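Local structure of CELL WALL surface anchor family protein (3ZGH) at residues G108-I113 against T156-V161. The protein probably helps pneumococci adhere to host cells by binding human keratin 10 through this domain, the keratin-binding region of a serine-rich repeat surface adhesin. Residues are numbered along the deposited sequence; the frame is centred on the assembly and turned at random.
Sequences GVKNYI and TSSWTV
Y112 lays its ring across T156, its partner in a hydrogen-bonded antiparallel pair. A chi1 of 47° sets Y112 CG between the backbone N and the carbonyl carbon, and the ring that follows lies obliquely over T156. T156 CB stands 4.2 Å from the ring centroid, a CH-pi contact over one face and offset toward the rim, while T156 CG2 reaches Y112 CZ at 3.5 Å. Threonine suits this place because its methyl meets the ring while its OG1 hydrogen-bonds T63 OG1 and T114 OG1. On the same side of the sheet, S158 OG lies in plane at the edge of the tyrosine ring, 3.7 Å from Y112 CE2, and one water joins S158 OG to Y112 OH.

On the opposite side of the sheet, N111 and S157 form a non-hydrogen-bonded pair. No backbone N-H···O bond joins them; instead S157 OG donates to N111 OD1 at 2.7 Å, nearly in line with the C=O bond. The short serine hydroxyl serves the asparagine carbonyl, whose amide NH2 remains to donate to strand 120-131. Beside them V109 CG1, anti to its backbone N, packs on S157 CB at 3.7 Å and approaches W159 CE3 obliquely.

Strands 109-114 and 154-162 are neighbours inside the antiparallel sheet of this MSCRAMM-type adhesin domain. Paired N-H···O bonds link K110 with S158 and Y112 with T156, and between them S157 CA comes 3.0 Å from K110 O, a CA-H···O contact. K110 contributes its CB near S158 OG, then leads its NZ away from the partner strand, as fits an exposed lysine.

Farther out, N111 ND2 bonds to N125 O and S127 OG, and N88 ND2 holds S157 OG, so the buried amide and hydroxyl are satisfied. W159 stacks on F60 and meets W138.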
loop_
_atom_site.group_PDB
_atom_site.type_symbol
_atom_site.label_atom_id
_atom_site.label_comp_id
_atom_site.label_asym_id
_atom_site.label_seq_id
_atom_site.Cartn_x
_atom_site.Cartn_y
_atom_site.Cartn_z
ATOM N N GLY A 108 3.854 9.022 10.670
ATOM C CA GLY A 108 2.464 9.055 10.251
ATOM C C GLY A 108 2.367 8.541 8.812
ATOM O O GLY A 108 3.347 8.584 8.033
ATOM N N VAL A 109 1.177 8.051 8.459
ATOM C CA VAL A 109 0.931 7.518 7.130
ATOM C C VAL A 109 0.091 8.541 6.363
ATOM O O VAL A 109 -1.088 8.781 6.719
ATOM C CB VAL A 109 0.172 6.194 7.231
ATOM C CG1 VAL A 109 -0.184 5.642 5.848
ATOM C CG2 VAL A 109 0.984 5.167 8.022
ATOM N N LYS A 110 0.676 9.174 5.346
ATOM C CA LYS A 110 -0.092 10.095 4.525
ATOM C C LYS A 110 -0.993 9.261 3.623
ATOM O O LYS A 110 -0.602 8.158 3.191
ATOM C CB LYS A 110 0.843 10.955 3.685
ATOM C CG LYS A 110 1.694 11.952 4.507
ATOM C CD LYS A 110 2.508 12.837 3.572
ATOM C CE LYS A 110 3.604 13.631 4.301
ATOM N NZ LYS A 110 3.076 14.582 5.330
ATOM N N ASN A 111 -2.205 9.739 3.382
ATOM C CA ASN A 111 -3.137 9.063 2.456
ATOM C C ASN A 111 -3.587 10.046 1.392
ATOM O O ASN A 111 -3.877 11.215 1.707
ATOM C CB ASN A 111 -4.381 8.590 3.209
ATOM C CG ASN A 111 -4.073 7.549 4.237
ATOM O OD1 ASN A 111 -3.646 6.458 3.899
ATOM N ND2 ASN A 111 -4.319 7.859 5.498
ATOM N N TYR A 112 -3.671 9.595 0.157
ATOM C CA TYR A 112 -4.049 10.473 -0.933
ATOM C C TYR A 112 -4.503 9.682 -2.136
ATOM O O TYR A 112 -4.255 8.485 -2.215
ATOM C CB TYR A 112 -2.923 11.460 -1.302
ATOM C CG TYR A 112 -1.538 10.914 -1.471
ATOM C CD1 TYR A 112 -0.981 10.781 -2.743
ATOM C CD2 TYR A 112 -0.752 10.578 -0.368
ATOM C CE1 TYR A 112 0.344 10.272 -2.923
ATOM C CE2 TYR A 112 0.568 10.075 -0.539
ATOM C CZ TYR A 112 1.099 9.927 -1.826
ATOM O OH TYR A 112 2.384 9.452 -2.029
ATOM N N ILE A 113 -5.232 10.344 -3.039
ATOM C CA ILE A 113 -5.616 9.751 -4.296
ATOM C C ILE A 113 -4.570 10.178 -5.317
ATOM O O ILE A 113 -4.183 11.365 -5.361
ATOM C CB ILE A 113 -7.006 10.235 -4.736
ATOM C CG1 ILE A 113 -8.065 9.815 -3.704
ATOM C CG2 ILE A 113 -7.361 9.696 -6.133
ATOM C CD1 ILE A 113 -8.270 8.309 -3.635
ATOM N N THR A 156 -3.404 5.748 -2.318
ATOM C CA THR A 156 -1.969 5.698 -2.032
ATOM C C THR A 156 -1.704 6.134 -0.596
ATOM O O THR A 156 -2.330 7.103 -0.093
ATOM C CB THR A 156 -1.192 6.601 -3.022
ATOM O OG1 THR A 156 -1.367 6.121 -4.376
ATOM C CG2 THR A 156 0.315 6.661 -2.688
ATOM N N SER A 157 -0.818 5.394 0.086
ATOM C CA SER A 157 -0.410 5.698 1.438
ATOM C C SER A 157 1.117 5.726 1.439
ATOM O O SER A 157 1.759 4.918 0.713
ATOM C CB SER A 157 -0.915 4.614 2.392
ATOM O OG SER A 157 -2.355 4.579 2.487
ATOM N N SER A 158 1.726 6.641 2.202
ATOM C CA SER A 158 3.193 6.657 2.266
ATOM C C SER A 158 3.628 6.983 3.674
ATOM O O SER A 158 2.908 7.675 4.420
ATOM C CB SER A 158 3.809 7.677 1.299
ATOM O OG SER A 158 3.348 8.984 1.644
ATOM N N TRP A 159 4.812 6.477 4.044
ATOM C CA TRP A 159 5.361 6.694 5.392
ATOM C C TRP A 159 6.869 6.469 5.306
ATOM O O TRP A 159 7.361 5.899 4.308
ATOM C CB TRP A 159 4.723 5.753 6.418
ATOM C CG TRP A 159 4.947 4.282 6.173
ATOM C CD1 TRP A 159 5.926 3.471 6.743
ATOM C CD2 TRP A 159 4.195 3.437 5.308
ATOM N NE1 TRP A 159 5.833 2.188 6.242
ATOM C CE2 TRP A 159 4.777 2.140 5.363
ATOM C CE3 TRP A 159 3.104 3.656 4.454
ATOM C CZ2 TRP A 159 4.290 1.071 4.627
ATOM C CZ3 TRP A 159 2.617 2.577 3.714
ATOM C CH2 TRP A 159 3.212 1.301 3.813
ATOM N N THR A 160 7.585 6.923 6.324
ATOM C CA THR A 160 9.001 6.672 6.419
ATOM C C THR A 160 9.292 5.877 7.682
ATOM O O THR A 160 8.489 5.859 8.640
ATOM C CB THR A 160 9.789 7.988 6.460
ATOM O OG1 THR A 160 9.339 8.748 7.573
ATOM C CG2 THR A 160 9.577 8.804 5.159
ATOM N N VAL A 161 10.460 5.239 7.711
ATOM C CA VAL A 161 10.896 4.474 8.893
ATOM C C VAL A 161 12.385 4.740 9.055
ATOM O O VAL A 161 13.153 4.495 8.116
ATOM C CB VAL A 161 10.676 2.949 8.714
ATOM C CG1 VAL A 161 11.058 2.209 9.978
ATOM C CG2 VAL A 161 9.196 2.617 8.343
HETATM O O HOH W 1 4.293 10.691 -0.490
#